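Local atomic coordinates of BIFUNCTIONAL PROTEIN Proline utilization A (PutA) (Corynebacterium freiburgense, PDB entry 5UX5), a protein that catalyses both steps of proline oxidation to glutamate, pairing an FAD-dependent proline dehydrogenase with an NAD-dependent aldehyde dehydrogenase in one chain. Residues Arg972-Leu977 / Phe1055-Ala1060; Arg940-Asp945 / Leu990-Leu995. All coordinates share one frame; numbering follows the deposited sequence.

Contact 1 of 2, residues Arg972-Leu977 / Phe1055-Ala1060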
loop_
_atom_site.group_PDB
_atom_site.type_symbol
_atom_site.label_atom_id
_atom_site.label_comp_id
_atom_site.label_asym_id
_atom_site.label_seq_id
_atom_site.Cartn_x
_atom_site.Cartn_y
_atom_site.Cartn_z
ATOM N N ARG A 972 16.758 -7.056 -17.016
ATOM C CA ARG A 972 17.659 -8.159 -16.641
ATOM C C ARG A 972 17.945 -9.046 -17.850
ATOM O O ARG A 972 17.077 -9.224 -18.713
ATOM C CB ARG A 972 17.081 -9.060 -15.538
ATOM C CG ARG A 972 16.658 -8.351 -14.296
ATOM C CD ARG A 972 17.845 -7.664 -13.694
ATOM N NE ARG A 972 18.687 -8.565 -12.933
ATOM C CZ ARG A 972 19.847 -8.197 -12.407
ATOM N NH1 ARG A 972 20.256 -6.951 -12.592
ATOM N NH2 ARG A 972 20.570 -9.055 -11.686
ATOM N N PRO A 973 19.118 -9.670 -17.916
ATOM C CA PRO A 973 19.456 -10.458 -19.108
ATOM C C PRO A 973 18.630 -11.729 -19.168
ATOM O O PRO A 973 18.436 -12.398 -18.149
ATOM C CB PRO A 973 20.942 -10.770 -18.915
ATOM C CG PRO A 973 21.103 -10.809 -17.461
ATOM C CD PRO A 973 20.186 -9.739 -16.907
ATOM N N LEU A 974 18.091 -12.016 -20.361
ATOM C CA LEU A 974 17.551 -13.341 -20.669
ATOM C C LEU A 974 18.698 -14.328 -20.845
ATOM O O LEU A 974 19.609 -14.078 -21.624
ATOM C CB LEU A 974 16.711 -13.292 -21.930
ATOM C CG LEU A 974 16.106 -14.602 -22.432
ATOM C CD1 LEU A 974 14.840 -14.887 -21.681
ATOM C CD2 LEU A 974 15.839 -14.557 -23.947
ATOM N N GLU A 975 18.661 -15.438 -20.105
ATOM C CA GLU A 975 19.787 -16.380 -20.067
ATOM C C GLU A 975 19.984 -17.118 -21.391
ATOM O O GLU A 975 21.109 -17.210 -21.895
ATOM C CB GLU A 975 19.596 -17.380 -18.933
ATOM C CG GLU A 975 19.467 -16.723 -17.558
ATOM C CD GLU A 975 19.227 -17.740 -16.452
ATOM O OE1 GLU A 975 19.686 -18.906 -16.603
ATOM O OE2 GLU A 975 18.578 -17.370 -15.445
ATOM N N THR A 976 18.913 -17.669 -21.956
ATOM C CA THR A 976 18.998 -18.503 -23.142
ATOM C C THR A 976 17.928 -18.097 -24.138
ATOM O O THR A 976 16.744 -18.025 -23.783
ATOM C CB THR A 976 18.807 -19.986 -22.798
ATOM O OG1 THR A 976 19.767 -20.405 -21.813
ATOM C CG2 THR A 976 18.985 -20.813 -24.049
ATOM N N LEU A 977 18.344 -17.907 -25.392
ATOM C CA LEU A 977 17.454 -17.663 -26.518
ATOM C C LEU A 977 17.625 -18.763 -27.564
ATOM O O LEU A 977 18.747 -19.116 -27.926
ATOM C CB LEU A 977 17.699 -16.280 -27.138
ATOM C CG LEU A 977 16.755 -15.940 -28.298
ATOM C CD1 LEU A 977 15.350 -15.888 -27.801
ATOM C CD2 LEU A 977 17.086 -14.617 -28.927
ATOM N N PHE A 1055 16.001 -9.984 -25.758
ATOM C CA PHE A 1055 17.133 -10.488 -24.996
ATOM C C PHE A 1055 17.087 -10.102 -23.527
ATOM O O PHE A 1055 18.055 -10.363 -22.801
ATOM C CB PHE A 1055 18.429 -10.000 -25.642
ATOM C CG PHE A 1055 18.664 -10.583 -27.005
ATOM C CD1 PHE A 1055 17.953 -10.117 -28.105
ATOM C CD2 PHE A 1055 19.579 -11.599 -27.190
ATOM C CE1 PHE A 1055 18.151 -10.664 -29.365
ATOM C CE2 PHE A 1055 19.793 -12.135 -28.457
ATOM C CZ PHE A 1055 19.076 -11.670 -29.539
ATOM N N LEU A 1056 15.980 -9.504 -23.068
ATOM C CA LEU A 1056 15.881 -8.886 -21.745
ATOM C C LEU A 1056 14.555 -9.219 -21.062
ATOM O O LEU A 1056 13.497 -9.338 -21.691
ATOM C CB LEU A 1056 16.028 -7.358 -21.838
ATOM C CG LEU A 1056 17.345 -6.833 -22.421
ATOM C CD1 LEU A 1056 17.175 -5.384 -22.811
ATOM C CD2 LEU A 1056 18.496 -6.996 -21.442
ATOM N N LYS A 1057 14.617 -9.324 -19.752
ATOM C CA LYS A 1057 13.439 -9.508 -18.919
ATOM C C LYS A 1057 13.229 -8.244 -18.090
ATOM O O LYS A 1057 14.098 -7.862 -17.297
ATOM C CB LYS A 1057 13.627 -10.721 -18.005
ATOM C CG LYS A 1057 13.797 -12.064 -18.682
ATOM C CD LYS A 1057 13.969 -13.141 -17.618
ATOM C CE LYS A 1057 15.198 -12.839 -16.784
ATOM N NZ LYS A 1057 15.737 -13.995 -16.006
ATOM N N GLU A 1058 12.070 -7.619 -18.238
ATOM C CA GLU A 1058 11.802 -6.410 -17.474
ATOM C C GLU A 1058 11.620 -6.763 -16.001
ATOM O O GLU A 1058 11.159 -7.864 -15.667
ATOM C CB GLU A 1058 10.547 -5.717 -18.011
ATOM C CG GLU A 1058 10.657 -5.323 -19.470
ATOM C CD GLU A 1058 9.392 -4.697 -20.032
ATOM O OE1 GLU A 1058 9.378 -4.376 -21.254
ATOM O OE2 GLU A 1058 8.411 -4.555 -19.269
ATOM N N GLN A 1059 11.998 -5.828 -15.116
ATOM C CA GLN A 1059 11.859 -6.040 -13.674
ATOM C C GLN A 1059 11.671 -4.736 -12.907
ATOM O O GLN A 1059 12.408 -3.769 -13.118
ATOM C CB GLN A 1059 13.079 -6.772 -13.097
ATOM C CG GLN A 1059 13.046 -6.973 -11.591
ATOM C CD GLN A 1059 14.291 -7.630 -11.061
ATOM O OE1 GLN A 1059 15.381 -7.066 -11.153
ATOM N NE2 GLN A 1059 14.137 -8.811 -10.463
ATOM N N ALA A 1060 10.733 -4.747 -11.956
ATOM C CA ALA A 1060 10.505 -3.634 -11.039
ATOM C C ALA A 1060 11.014 -3.994 -9.651
ATOM O O ALA A 1060 10.658 -5.049 -9.124
ATOM C CB ALA A 1060 9.024 -3.290 -10.957
#

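Contact 2 of 2, residues Arg940-Asp945 / Leu990-Leu995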
loop_
_atom_site.group_PDB
_atom_site.type_symbol
_atom_site.label_atom_id
_atom_site.label_comp_id
_atom_site.label_asym_id
_atom_site.label_seq_id
_atom_site.Cartn_x
_atom_site.Cartn_y
_atom_site.Cartn_z
ATOM N N ARG A 940 24.797 -1.103 -38.673
ATOM C CA ARG A 940 23.684 -0.280 -38.241
ATOM C C ARG A 940 23.049 -0.852 -36.975
ATOM O O ARG A 940 22.644 -0.095 -36.088
ATOM C CB ARG A 940 22.674 -0.177 -39.382
ATOM C CG ARG A 940 21.444 0.606 -39.034
ATOM C CD ARG A 940 20.450 0.543 -40.157
ATOM N NE ARG A 940 19.258 1.290 -39.814
ATOM C CZ ARG A 940 19.227 2.617 -39.816
ATOM N NH1 ARG A 940 20.334 3.283 -40.128
ATOM N NH2 ARG A 940 18.118 3.281 -39.491
ATOM N N ALA A 941 22.974 -2.189 -36.870
ATOM C CA ALA A 941 22.442 -2.834 -35.673
ATOM C C ALA A 941 23.412 -2.734 -34.504
ATOM O O ALA A 941 22.974 -2.698 -33.345
ATOM C CB ALA A 941 22.113 -4.301 -35.948
ATOM N N ALA A 942 24.723 -2.756 -34.769
ATOM C CA ALA A 942 25.681 -2.581 -33.681
ATOM C C ALA A 942 25.556 -1.204 -33.048
ATOM O O ALA A 942 25.660 -1.065 -31.824
ATOM C CB ALA A 942 27.109 -2.790 -34.170
ATOM N N ALA A 943 25.373 -0.171 -33.871
ATOM C CA ALA A 943 25.327 1.192 -33.355
ATOM C C ALA A 943 24.042 1.452 -32.599
ATOM O O ALA A 943 24.056 2.094 -31.540
ATOM C CB ALA A 943 25.477 2.205 -34.493
ATOM N N LEU A 944 22.921 0.981 -33.151
ATOM C CA LEU A 944 21.629 1.215 -32.529
ATOM C C LEU A 944 21.494 0.456 -31.210
ATOM O O LEU A 944 20.803 0.930 -30.296
ATOM C CB LEU A 944 20.514 0.841 -33.514
ATOM C CG LEU A 944 20.491 1.747 -34.758
ATOM C CD1 LEU A 944 19.413 1.367 -35.736
ATOM C CD2 LEU A 944 20.334 3.178 -34.377
ATOM N N ASP A 945 22.141 -0.713 -31.092
ATOM C CA ASP A 945 22.215 -1.398 -29.806
ATOM C C ASP A 945 22.926 -0.532 -28.778
ATOM O O ASP A 945 22.465 -0.383 -27.642
ATOM C CB ASP A 945 22.918 -2.748 -29.958
ATOM C CG ASP A 945 22.044 -3.803 -30.659
ATOM O OD1 ASP A 945 20.830 -3.567 -30.835
ATOM O OD2 ASP A 945 22.569 -4.884 -31.028
ATOM N N LEU A 990 21.953 -11.411 -34.133
ATOM C CA LEU A 990 21.638 -11.946 -32.812
ATOM C C LEU A 990 22.893 -12.178 -31.966
ATOM O O LEU A 990 22.827 -12.106 -30.737
ATOM C CB LEU A 990 20.820 -13.239 -32.933
ATOM C CG LEU A 990 19.429 -13.254 -33.607
ATOM C CD1 LEU A 990 18.735 -14.541 -33.353
ATOM C CD2 LEU A 990 18.553 -12.121 -33.170
ATOM N N LYS A 991 24.045 -12.450 -32.580
ATOM C CA LYS A 991 25.261 -12.615 -31.781
ATOM C C LYS A 991 25.706 -11.272 -31.195
ATOM O O LYS A 991 26.171 -11.210 -30.052
ATOM C CB LYS A 991 26.366 -13.278 -32.624
ATOM N N LEU A 992 25.561 -10.190 -31.973
ATOM C CA LEU A 992 25.769 -8.830 -31.479
ATOM C C LEU A 992 24.934 -8.541 -30.239
ATOM O O LEU A 992 25.432 -7.977 -29.261
ATOM C CB LEU A 992 25.434 -7.810 -32.569
ATOM C CG LEU A 992 26.506 -7.368 -33.559
ATOM C CD1 LEU A 992 25.873 -6.479 -34.628
ATOM C CD2 LEU A 992 27.561 -6.611 -32.783
ATOM N N ALA A 993 23.632 -8.810 -30.313
ATOM C CA ALA A 993 22.752 -8.637 -29.158
ATOM C C ALA A 993 23.186 -9.518 -27.993
ATOM O O ALA A 993 23.189 -9.074 -26.841
ATOM C CB ALA A 993 21.312 -8.951 -29.537
ATOM N N ALA A 994 23.541 -10.775 -28.266
ATOM C CA ALA A 994 23.862 -11.691 -27.174
ATOM C C ALA A 994 25.183 -11.346 -26.512
ATOM O O ALA A 994 25.370 -11.623 -25.319
ATOM C CB ALA A 994 23.877 -13.137 -27.667
ATOM N N LEU A 995 26.128 -10.804 -27.283
ATOM C CA LEU A 995 27.405 -10.394 -26.708
ATOM C C LEU A 995 27.211 -9.291 -25.684
ATOM O O LEU A 995 27.977 -9.197 -24.724
ATOM C CB LEU A 995 28.347 -9.944 -27.822
ATOM C CG LEU A 995 29.767 -9.502 -27.478
ATOM C CD1 LEU A 995 30.494 -10.592 -26.766
ATOM C CD2 LEU A 995 30.518 -9.148 -28.774
#

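Contact 1 of 2, residues Arg972-Leu977 / Phe1055-Ala1060
Antiparallel strands 965-980 and 1056-1064 pair here edge to edge, and the grip is mostly backbone. Arg972 and Lys1057 form a hydrogen-bonded pair: Arg972 N reaches Lys1057 O at 2.8 Å from above the carbonyl plane, while Lys1057 N meets Arg972 O at 2.7 Å in the plane of the Arg972 carbonyl, nearly straight at 174°. Pro973, lacking an N-H, sits opposite Leu1056 in the next, non-hydrogen-bonded pair. One residue on, Leu974 N bonds to Phe1055 O at 2.9 Å.

The tight end is apolar: Leu977 CD2 lies over one face of the Phe1055 ring, 3.6 Å from Phe1055 CZ, in a CH-pi contact. Helix 984-997 also packs on this ring. The solvent side lies at Pro973 and Glu975, where packing is looser: Lys1057 NZ stays 4.4 Å from Glu975 OE2, beyond a salt bridge, and Lys1057 makes a cation-pi contact with Trp890. Arg972, bent at chi2 and chi3, runs alongside extended Gln1059, their flat ends 21° apart, with Arg972 CD 3.6 Å from Gln1059 OE1. The chemistry implies that main-chain bonds fix the register, while the polar ends of Arg972 and Gln1059 find their strongest partners outside the two segments, in a salt bridge to Glu864 and a hydrogen bond from Arg970.

Contact 2 of 2, residues Arg940-Asp945 / Leu990-Leu995
Two flat groups flank this helix pair, and only one takes part in it. The guanidinium of Arg940, at the end of a fully extended chain up to chi3, carries Leu944 CD1 on one face, 4.0 Å above the plane and offset toward the rim, while its NH2 hydrogen-bonds to Ser918 OG. The carboxylate of Asp945 instead faces helix 984-997. With CG anti to its own carbonyl carbon (chi1 -74°), it brings Asp945 OD2 within 4.1 Å of Ala993 N and 4.4 Å of Leu992 CB. OD2 makes no bond across the two segments, but both carboxylate oxygens are hydrogen-bonded just beyond the segment ends, OD1 in a salt bridge to NH2 of Arg989, one residue before segment 990-995. Such a pairing within a buried contact would be expected to keep the aspartate ionised.

The apolar half of the contact rests on Leu992. Its side chain reaches across to helix 936-953 and places Leu992 CD1 3.9 Å from Ala942 CB, tip to tip, with CD2 slightly farther from the same methyl. Leu992 CD1 also comes within 3.9 Å of Ala942 N, so it lies against the main chain of Ala942 and, more distantly, of Ala941. Leu932 and Tyr929 of helix 927-932 also touch Leu992, and Leu925 packs on Ala942.

The segment axes approach to 9.9 Å and run nearly parallel, at a crossing angle of -25°. No hydrogen bond joins the two segments. Leu990 and Ala994 pack on Leu1001 of strand 1000-1003, so helix 984-997 lies between strands and the outer helix 936-953, a layered alpha/beta arrangement consistent with a Rossmann-like C-terminal domain.

Phe1055 joins the two sites: Phe1055 CZ packs 3.5 Å from Ala993 CB and 3.7 Å from Leu990 CD2, so the end of contact 1 abuts the helix used by contact 2. Their centres lie about 16 Å apart, and their segments alternate along the chain, helix 936-953 leading to strand 965-980 and then helix 984-997. Contact 2 is wholly buried yet small and without cross-segment hydrogen bonds, whereas contact 1 is only partly buried but larger. The difference follows from their place in the fold: strand edges are joined through main-chain polar groups, while helices 936-953 and 984-997 meet mainly through methyl groups.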